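Local coordinates for protein Exo-beta-1,4-mannosidase (Rhizomucor miehei, PDB 4LYP) that removes beta-D-mannose units from the non-reducing ends of beta-mannosides as a retaining family 5 glycoside hydrolase and can also carry out transglycosylation, at residues A[130-135]-A[222-227]; A[137-142]-A[227-232]. One frame throughout, in Å; residues are numbered along the deposited sequence. Where two conformers were deposited one is given.

Overall arrangement
Both contacts join helix 125-140, on the outside of the TIM barrel, to the chain that leads into strand 230-234. Along the sequence their segments alternate: 130-135 and 137-142 follow each other on the helix and its end, then 222-227 and 227-232 run through the loop into the strand, with Asp227 common to both. Their centres lie about 8 Å apart. Strand 144-148, which follows the helix and pairs in parallel with strand 230-234, lies beneath both. Lys222 of contact 1 forms a salt bridge with Asp139 of contact 2, so one network ties helix to loop. Together the contacts seat the outer helix against the loop that enters the neighbouring parallel strand.

Contact 1: residues A[130-135]-A[222-227]; sequences GLDYLL and KIYKED
Tyr224 reaches from a short 3-10 turn to helix 125-140, with a leucine methyl over one face of its ring, and a carboxylate and a second leucine at the edge. Its OH donates a 2.7 Å hydrogen bond to Asp132 OD1. The phenol arrives on the anti side of that oxygen, 16° out of the carboxylate plane, and the carboxylate and ring planes stand 79° apart. Asp132 CG sits beside its own backbone N (chi1 -69°), which swings the carboxylate round to the hydroxyl although its CB does not head straight for the loop. Over one face of the ring, Leu135 CD1 makes a CH-pi contact 3.8 Å from the Tyr224 ring centroid, displaced toward the CZ-CE2 rim. Leu131 comes to the edge instead: its CD2 lies in the ring plane, 3.8 Å from Tyr224 CE2, while its CG rests 3.4 Å from Tyr224 OH. Met147 of strand 144-148 packs against both leucines and the tyrosine, placing the ring between helix and barrel wall.

Beside this packing runs a polar bridge. Lys222 NZ forms a 2.7 Å salt bridge to Asp227 OD1, and a water accepts from Lys222 NZ, donates to Asp227 OD2 and makes a weak bond to Leu135 O. Asp132 OD2 is held by Arg215 and Thr218, so both oxygens of this buried carboxylate have partners. The arginine would be expected to stabilise its negative charge, while the phenol bond and the leucine contacts together limit rotation of the tyrosine ring.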
ATOM      1  N   GLY A 130     -12.525   1.924  13.085  1.00  8.02           N
ATOM      2  CA  GLY A 130     -12.639   1.901  11.633  1.00  8.39           C
ATOM      3  C   GLY A 130     -11.839   0.765  11.024  1.00  7.26           C
ATOM      4  O   GLY A 130     -12.250   0.164  10.033  1.00  8.60           O
ATOM      5  N   LEU A 131     -10.643   0.507  11.571  1.00  7.29           N
ATOM      6  CA  LEU A 131      -9.846  -0.634  11.073  1.00  7.68           C
ATOM      7  C   LEU A 131     -10.556  -1.963  11.379  1.00  6.75           C
ATOM      8  O   LEU A 131     -10.584  -2.883  10.522  1.00  8.21           O
ATOM      9  CB  LEU A 131      -8.425  -0.581  11.713  1.00  7.63           C
ATOM     10  CG  LEU A 131      -7.415  -1.628  11.218  1.00  7.59           C
ATOM     11  CD1 LEU A 131      -7.222  -1.597   9.705  1.00  9.46           C
ATOM     12  CD2 LEU A 131      -6.115  -1.366  11.919  1.00  8.33           C
ATOM     13  N   ASP A 132     -11.240  -2.093  12.533  1.00  7.56           N
ATOM     14  CA  ASP A 132     -11.996  -3.290  12.816  1.00  7.83           C
ATOM     15  C   ASP A 132     -13.089  -3.477  11.768  1.00  7.78           C
ATOM     16  O   ASP A 132     -13.297  -4.571  11.277  1.00  7.91           O
ATOM     17  CB  ASP A 132     -12.732  -3.155  14.197  1.00  8.47           C
ATOM     18  CG  ASP A 132     -11.826  -3.157  15.397  1.00  8.63           C
ATOM     19  OD1 ASP A 132     -10.632  -3.528  15.324  1.00  8.82           O
ATOM     20  OD2 ASP A 132     -12.351  -2.782  16.478  1.00  9.54           O
ATOM     21  N   TYR A 133     -13.831  -2.418  11.431  1.00  7.69           N
ATOM     22  CA  TYR A 133     -14.886  -2.512  10.441  1.00  7.86           C
ATOM     23  C   TYR A 133     -14.331  -2.796   9.044  1.00  7.94           C
ATOM     24  O   TYR A 133     -14.924  -3.573   8.292  1.00  8.47           O
ATOM     25  CB  TYR A 133     -15.748  -1.235  10.380  1.00  8.58           C
ATOM     26  CG  TYR A 133     -16.850  -1.200  11.385  1.00  8.85           C
ATOM     27  CD1 TYR A 133     -18.004  -1.876  11.157  1.00 10.60           C
ATOM     28  CD2 TYR A 133     -16.678  -0.543  12.618  1.00  9.01           C
ATOM     29  CE1 TYR A 133     -19.045  -1.860  12.114  1.00 11.26           C
ATOM     30  CE2 TYR A 133     -17.688  -0.524  13.571  1.00 10.23           C
ATOM     31  CZ  TYR A 133     -18.853  -1.195  13.329  1.00 10.20           C
ATOM     32  OH  TYR A 133     -19.875  -1.182  14.233  1.00 13.36           O
ATOM     33  N   LEU A 134     -13.194  -2.194   8.698  1.00  7.66           N
ATOM     34  CA  LEU A 134     -12.550  -2.516   7.426  1.00  7.96           C
ATOM     35  C   LEU A 134     -12.289  -3.999   7.292  1.00  7.32           C
ATOM     36  O   LEU A 134     -12.673  -4.638   6.310  1.00  7.94           O
ATOM     37  CB  LEU A 134     -11.276  -1.671   7.305  1.00  7.55           C
ATOM     38  CG  LEU A 134     -10.396  -2.032   6.064  1.00  8.16           C
ATOM     39  CD1 LEU A 134     -11.145  -1.761   4.775  1.00 10.08           C
ATOM     40  CD2 LEU A 134      -9.143  -1.200   6.151  1.00  8.14           C
ATOM     41  N   LEU A 135     -11.697  -4.583   8.336  1.00  7.50           N
ATOM     42  CA  LEU A 135     -11.330  -5.974   8.285  1.00  8.45           C
ATOM     43  C   LEU A 135     -12.552  -6.879   8.318  1.00  7.92           C
ATOM     44  O   LEU A 135     -12.551  -7.932   7.683  1.00  8.81           O
ATOM     45  CB  LEU A 135     -10.369  -6.331   9.421  1.00  8.62           C
ATOM     46  CG  LEU A 135      -8.954  -5.760   9.234  1.00  8.28           C
ATOM     47  CD1 LEU A 135      -8.098  -5.897  10.493  1.00 11.17           C
ATOM     48  CD2 LEU A 135      -8.249  -6.453   8.063  1.00 11.16           C
ATOM     49  N   LYS A 222     -12.407 -11.311  16.588  1.00 10.21           N
ATOM     50  CA  LYS A 222     -11.124 -11.960  16.315  1.00  9.92           C
ATOM     51  C   LYS A 222      -9.953 -11.131  16.792  1.00  9.25           C
ATOM     52  O   LYS A 222      -9.929  -9.893  16.574  1.00 10.67           O
ATOM     53  CB  LYS A 222     -10.985 -12.273  14.805  1.00 10.05           C
ATOM     54  CG  LYS A 222     -11.958 -13.325  14.347  1.00 11.17           C
ATOM     55  CD  LYS A 222     -11.800 -13.657  12.876  1.00 11.75           C
ATOM     56  CE  LYS A 222     -12.487 -12.609  11.968  1.00 11.04           C
ATOM     57  NZ  LYS A 222     -12.182 -12.879  10.491  1.00 10.85           N
ATOM     58  N   ILE A 223      -8.960 -11.765  17.370  1.00  9.85           N
ATOM     59  CA  ILE A 223      -7.698 -11.065  17.639  1.00  9.74           C
ATOM     60  C   ILE A 223      -6.959 -10.983  16.304  1.00  8.63           C
ATOM     61  O   ILE A 223      -6.908 -11.956  15.540  1.00  9.67           O
ATOM     62  CB  ILE A 223      -6.866 -11.811  18.674  1.00 10.86           C
ATOM     63  CG1 ILE A 223      -7.698 -12.024  19.962  1.00 13.59           C
ATOM     64  CG2 ILE A 223      -5.571 -11.011  18.954  1.00 12.31           C
ATOM     65  CD1 ILE A 223      -8.135 -10.841  20.615  1.00 20.42           C
ATOM     66  N   TYR A 224      -6.373  -9.797  16.012  1.00  8.78           N
ATOM     67  CA  TYR A 224      -5.809  -9.632  14.630  1.00  8.10           C
ATOM     68  C   TYR A 224      -4.818 -10.728  14.251  1.00  7.95           C
ATOM     69  O   TYR A 224      -4.822 -11.238  13.133  1.00  8.98           O
ATOM     70  CB  TYR A 224      -5.192  -8.252  14.458  1.00  7.85           C
ATOM     71  CG  TYR A 224      -6.144  -7.107  14.247  1.00  7.50           C
ATOM     72  CD1 TYR A 224      -7.500  -7.123  14.625  1.00  8.41           C
ATOM     73  CD2 TYR A 224      -5.651  -5.914  13.690  1.00  8.31           C
ATOM     74  CE1 TYR A 224      -8.322  -6.000  14.435  1.00  8.24           C
ATOM     75  CE2 TYR A 224      -6.434  -4.792  13.521  1.00  7.61           C
ATOM     76  CZ  TYR A 224      -7.745  -4.815  13.901  1.00  8.27           C
ATOM     77  OH  TYR A 224      -8.507  -3.692  13.738  1.00  8.81           O
ATOM     78  N   LYS A 225      -3.865 -11.049  15.172  1.00  8.41           N
ATOM     79  CA  LYS A 225      -2.827 -12.040  14.881  1.00  9.10           C
ATOM     80  C   LYS A 225      -3.394 -13.444  14.671  1.00  9.09           C
ATOM     81  O   LYS A 225      -2.678 -14.312  14.172  1.00 10.52           O
ATOM     82  CB  LYS A 225      -1.778 -12.086  15.960  1.00 11.04           C
ATOM     83  CG  LYS A 225      -2.268 -12.548  17.334  1.00 10.77           C
ATOM     84  CD  LYS A 225      -1.177 -12.348  18.421  1.00 11.76           C
ATOM     85  CE  LYS A 225      -1.625 -12.963  19.715  1.00 14.30           C
ATOM     86  NZ  LYS A 225      -0.598 -12.689  20.753  1.00 16.20           N
ATOM     87  N   GLU A 226      -4.680 -13.676  14.992  1.00  9.40           N
ATOM     88  CA  GLU A 226      -5.332 -14.945  14.724  1.00 10.41           C
ATOM     89  C   GLU A 226      -6.313 -14.854  13.586  1.00  9.70           C
ATOM     90  O   GLU A 226      -7.064 -15.833  13.344  1.00 11.07           O
ATOM     91  CB  GLU A 226      -6.039 -15.385  16.048  1.00 11.60           C
ATOM     92  CG  GLU A 226      -5.079 -15.647  17.173  1.00 14.65           C
ATOM     93  CD  GLU A 226      -4.233 -16.857  16.893  1.00 18.65           C
ATOM     94  OE1 GLU A 226      -4.646 -17.751  16.119  1.00 23.19           O
ATOM     95  OE2 GLU A 226      -3.329 -17.035  17.650  1.00 28.77           O
ATOM     96  N   ASP A 227      -6.365 -13.739  12.849  1.00  9.05           N
ATOM     97  CA  ASP A 227      -7.402 -13.565  11.849  1.00  8.97           C
ATOM     98  C   ASP A 227      -6.844 -13.906  10.482  1.00  8.51           C
ATOM     99  O   ASP A 227      -5.966 -13.206   9.976  1.00  8.52           O
ATOM    100  CB  ASP A 227      -7.846 -12.072  11.882  1.00  9.19           C
ATOM    101  CG  ASP A 227      -9.015 -11.801  11.024  1.00  9.30           C
ATOM    102  OD1 ASP A 227      -9.467 -12.715  10.256  1.00  9.78           O
ATOM    103  OD2 ASP A 227      -9.588 -10.693  11.122  1.00 10.29           O
TER
HETATM  104  O   HOH W   1     -11.975  -9.890   9.948  1.00 10.40           O

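Contact 2: residues A[137-142]-A[227-232]; sequences TMDRYN and DPVIMS
Val229 turns both methyl groups to the last turn of helix 125-140, but only CG2 is in close contact with Asp139; the CA atoms of Asp139 and Val229 are 5.9 Å apart. This tight part has CG2 3.5 Å from Asp139 CG, with the two side chains crossing at about a right angle. With Asp139 CG beside the carbonyl carbon (chi1 -170°), the stem and carboxylate both border this methyl. On the buried side the fit is looser: Val229 CG1 approaches Met138 CB at 4.2 Å, and Met138 also packs on Leu96 and Ala145 of neighbouring strands. Toward the partly exposed side, Asp139 OD2 makes its salt bridge to Lys222, the same lysine that pairs with Asp227.

Asp227 OD1 accepts from Val229 N at 2.9 Å in an Asx turn, within the type I turn leading into strand 230-234. This bond is nearly straight (164°), its N-H coming from above the carboxylate plane, 56° out of it. The contact across the segments is thus purely van der Waals, with an aliphatic side chain shielding one flank of an acid. Asp139 OD2 and Asp227 OD1 stand 5.2 Å apart, and the shared lysine probably offsets the repulsion between them.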
ATOM      1  N   THR A 137     -15.521  -6.100   7.016  1.00  8.26           N
ATOM      2  CA  THR A 137     -16.148  -5.991   5.718  1.00  8.48           C
ATOM      3  C   THR A 137     -15.358  -6.776   4.691  1.00  7.85           C
ATOM      4  O   THR A 137     -15.925  -7.469   3.834  1.00  8.69           O
ATOM      5  CB  THR A 137     -16.322  -4.526   5.312  1.00  8.58           C
ATOM      6  OG1 THR A 137     -16.966  -3.805   6.391  1.00 10.47           O
ATOM      7  CG2 THR A 137     -17.107  -4.360   4.045  1.00 10.40           C
ATOM      8  N   MET A 138     -14.033  -6.695   4.760  1.00  8.19           N
ATOM      9  CA  MET A 138     -13.155  -7.519   3.880  1.00  8.08           C
ATOM     10  C   MET A 138     -13.490  -8.997   4.084  1.00  8.24           C
ATOM     11  O   MET A 138     -13.583  -9.748   3.113  1.00  8.77           O
ATOM     12  CB  MET A 138     -11.715  -7.232   4.201  1.00  7.79           C
ATOM     13  CG  MET A 138     -11.309  -5.866   3.653  1.00  7.85           C
ATOM     14  SD  MET A 138      -9.592  -5.445   4.056  1.00  8.19           S
ATOM     15  CE  MET A 138      -8.782  -6.643   3.010  1.00  9.20           C
ATOM     16  N   ASP A 139     -13.646  -9.431   5.307  1.00  8.68           N
ATOM     17  CA  ASP A 139     -13.982 -10.830   5.618  1.00 10.68           C
ATOM     18  C   ASP A 139     -15.285 -11.224   4.869  1.00 10.05           C
ATOM     19  O   ASP A 139     -15.337 -12.235   4.182  1.00 11.18           O
ATOM     20  CB  ASP A 139     -14.229 -10.953   7.145  1.00 10.41           C
ATOM     21  CG  ASP A 139     -14.348 -12.396   7.635  1.00 12.34           C
ATOM     22  OD1 ASP A 139     -14.262 -13.340   6.831  1.00 16.15           O
ATOM     23  OD2 ASP A 139     -14.460 -12.553   8.859  1.00 13.63           O
ATOM     24  N   ARG A 140     -16.301 -10.384   4.909  1.00 10.03           N
ATOM     25  CA  ARG A 140     -17.587 -10.647   4.266  0.50 11.19           C
ATOM     26  C   ARG A 140     -17.466 -10.811   2.758  1.00 11.17           C
ATOM     27  O   ARG A 140     -18.232 -11.519   2.152  1.00 13.50           O
ATOM     28  CB  ARG A 140     -18.525  -9.488   4.716  0.50 14.42           C
ATOM     29  CG  ARG A 140     -19.038  -9.683   6.201  0.50 23.08           C
ATOM     30  CD  ARG A 140     -19.646  -8.431   6.843  0.50 18.93           C
ATOM     31  NE  ARG A 140     -20.479  -8.578   8.053  0.50 29.29           N
ATOM     32  CZ  ARG A 140     -21.808  -8.800   8.019  0.50 35.00           C
ATOM     33  NH1 ARG A 140     -22.357  -8.963   6.825  0.50 41.08           N
ATOM     34  NH2 ARG A 140     -22.621  -8.876   9.130  0.50 26.46           N
ATOM     35  N   TYR A 141     -16.472 -10.140   2.172  1.00 11.14           N
ATOM     36  CA  TYR A 141     -16.258 -10.223   0.739  1.00 11.67           C
ATOM     37  C   TYR A 141     -15.100 -11.144   0.345  1.00 12.22           C
ATOM     38  O   TYR A 141     -14.596 -11.093  -0.800  1.00 17.02           O
ATOM     39  CB  TYR A 141     -16.069  -8.806   0.102  1.00 14.38           C
ATOM     40  CG  TYR A 141     -17.394  -8.061   0.124  1.00 13.15           C
ATOM     41  CD1 TYR A 141     -18.354  -8.373  -0.915  1.00 13.16           C
ATOM     42  CD2 TYR A 141     -17.738  -7.165   1.135  1.00 15.86           C
ATOM     43  CE1 TYR A 141     -19.556  -7.701  -0.920  1.00 13.95           C
ATOM     44  CE2 TYR A 141     -18.937  -6.543   1.148  1.00 17.05           C
ATOM     45  CZ  TYR A 141     -19.866  -6.787   0.125  1.00 14.00           C
ATOM     46  OH  TYR A 141     -21.065  -6.088   0.122  1.00 17.07           O
ATOM     47  N   ASN A 142     -14.599 -11.953   1.285  1.00 11.26           N
ATOM     48  CA  ASN A 142     -13.566 -12.934   1.061  1.00 13.03           C
ATOM     49  C   ASN A 142     -12.286 -12.305   0.553  1.00 12.22           C
ATOM     50  O   ASN A 142     -11.603 -12.916  -0.241  1.00 17.20           O
ATOM     51  CB  ASN A 142     -14.095 -14.047   0.117  1.00 18.25           C
ATOM     52  CG  ASN A 142     -15.159 -14.942   0.859  1.00 24.23           C
ATOM     53  OD1 ASN A 142     -14.951 -15.281   2.018  1.00 25.57           O
ATOM     54  ND2 ASN A 142     -16.215 -15.330   0.177  1.00 35.22           N
ATOM     55  N   ASP A 227      -6.365 -13.739  12.849  1.00  9.05           N
ATOM     56  CA  ASP A 227      -7.402 -13.565  11.849  1.00  8.97           C
ATOM     57  C   ASP A 227      -6.844 -13.906  10.482  1.00  8.51           C
ATOM     58  O   ASP A 227      -5.966 -13.206   9.976  1.00  8.52           O
ATOM     59  CB  ASP A 227      -7.846 -12.072  11.882  1.00  9.19           C
ATOM     60  CG  ASP A 227      -9.015 -11.801  11.024  1.00  9.30           C
ATOM     61  OD1 ASP A 227      -9.467 -12.715  10.256  1.00  9.78           O
ATOM     62  OD2 ASP A 227      -9.588 -10.693  11.122  1.00 10.29           O
ATOM     63  N   PRO A 228      -7.391 -14.964   9.835  1.00  8.89           N
ATOM     64  CA  PRO A 228      -6.885 -15.335   8.522  1.00  9.41           C
ATOM     65  C   PRO A 228      -7.330 -14.369   7.421  1.00  8.89           C
ATOM     66  O   PRO A 228      -6.925 -14.524   6.254  1.00  8.85           O
ATOM     67  CB  PRO A 228      -7.455 -16.728   8.274  1.00 10.76           C
ATOM     68  CG  PRO A 228      -8.768 -16.653   9.023  1.00 11.55           C
ATOM     69  CD  PRO A 228      -8.499 -15.873  10.281  1.00 10.60           C
ATOM     70  N   VAL A 229      -8.142 -13.341   7.741  1.00  8.35           N
ATOM     71  CA  VAL A 229      -8.392 -12.269   6.764  1.00  8.23           C
ATOM     72  C   VAL A 229      -7.118 -11.460   6.520  1.00  7.56           C
ATOM     73  O   VAL A 229      -6.956 -10.866   5.456  1.00  8.62           O
ATOM     74  CB  VAL A 229      -9.563 -11.400   7.259  1.00  8.96           C
ATOM     75  CG1 VAL A 229      -9.727 -10.150   6.412  1.00 10.11           C
ATOM     76  CG2 VAL A 229     -10.866 -12.236   7.246  1.00 11.67           C
ATOM     77  N   ILE A 230      -6.213 -11.392   7.510  1.00  7.71           N
ATOM     78  CA  ILE A 230      -4.937 -10.723   7.321  1.00  7.40           C
ATOM     79  C   ILE A 230      -4.021 -11.691   6.569  1.00  7.85           C
ATOM     80  O   ILE A 230      -3.701 -12.770   7.101  1.00  8.50           O
ATOM     81  CB  ILE A 230      -4.393 -10.269   8.691  1.00  7.68           C
ATOM     82  CG1 ILE A 230      -5.274  -9.126   9.206  1.00  8.36           C
ATOM     83  CG2 ILE A 230      -2.916  -9.851   8.554  1.00  8.76           C
ATOM     84  CD1 ILE A 230      -5.021  -8.778  10.657  1.00  8.84           C
ATOM     85  N   MET A 231      -3.573 -11.287   5.385  1.00  7.29           N
ATOM     86  CA  MET A 231      -2.577 -12.019   4.615  1.00  7.68           C
ATOM     87  C   MET A 231      -1.192 -11.807   5.183  1.00  8.13           C
ATOM     88  O   MET A 231      -0.375 -12.753   5.274  1.00  8.70           O
ATOM     89  CB  MET A 231      -2.645 -11.560   3.139  1.00  7.94           C
ATOM     90  CG  MET A 231      -1.412 -12.027   2.369  1.00  8.27           C
ATOM     91  SD  MET A 231      -1.608 -11.672   0.611  1.00  8.41           S
ATOM     92  CE  MET A 231       0.100 -11.735   0.043  1.00 11.68           C
ATOM     93  N   SER A 232      -0.838 -10.562   5.425  1.00  7.53           N
ATOM     94  CA  SER A 232       0.528 -10.266   5.850  1.00  7.53           C
ATOM     95  C   SER A 232       0.592  -9.032   6.731  1.00  7.01           C
ATOM     96  O   SER A 232      -0.275  -8.129   6.630  1.00  7.43           O
ATOM     97  CB  SER A 232       1.477 -10.122   4.639  1.00  8.30           C
ATOM     98  OG  SER A 232       1.079  -8.986   3.923  1.00  8.75           O
TER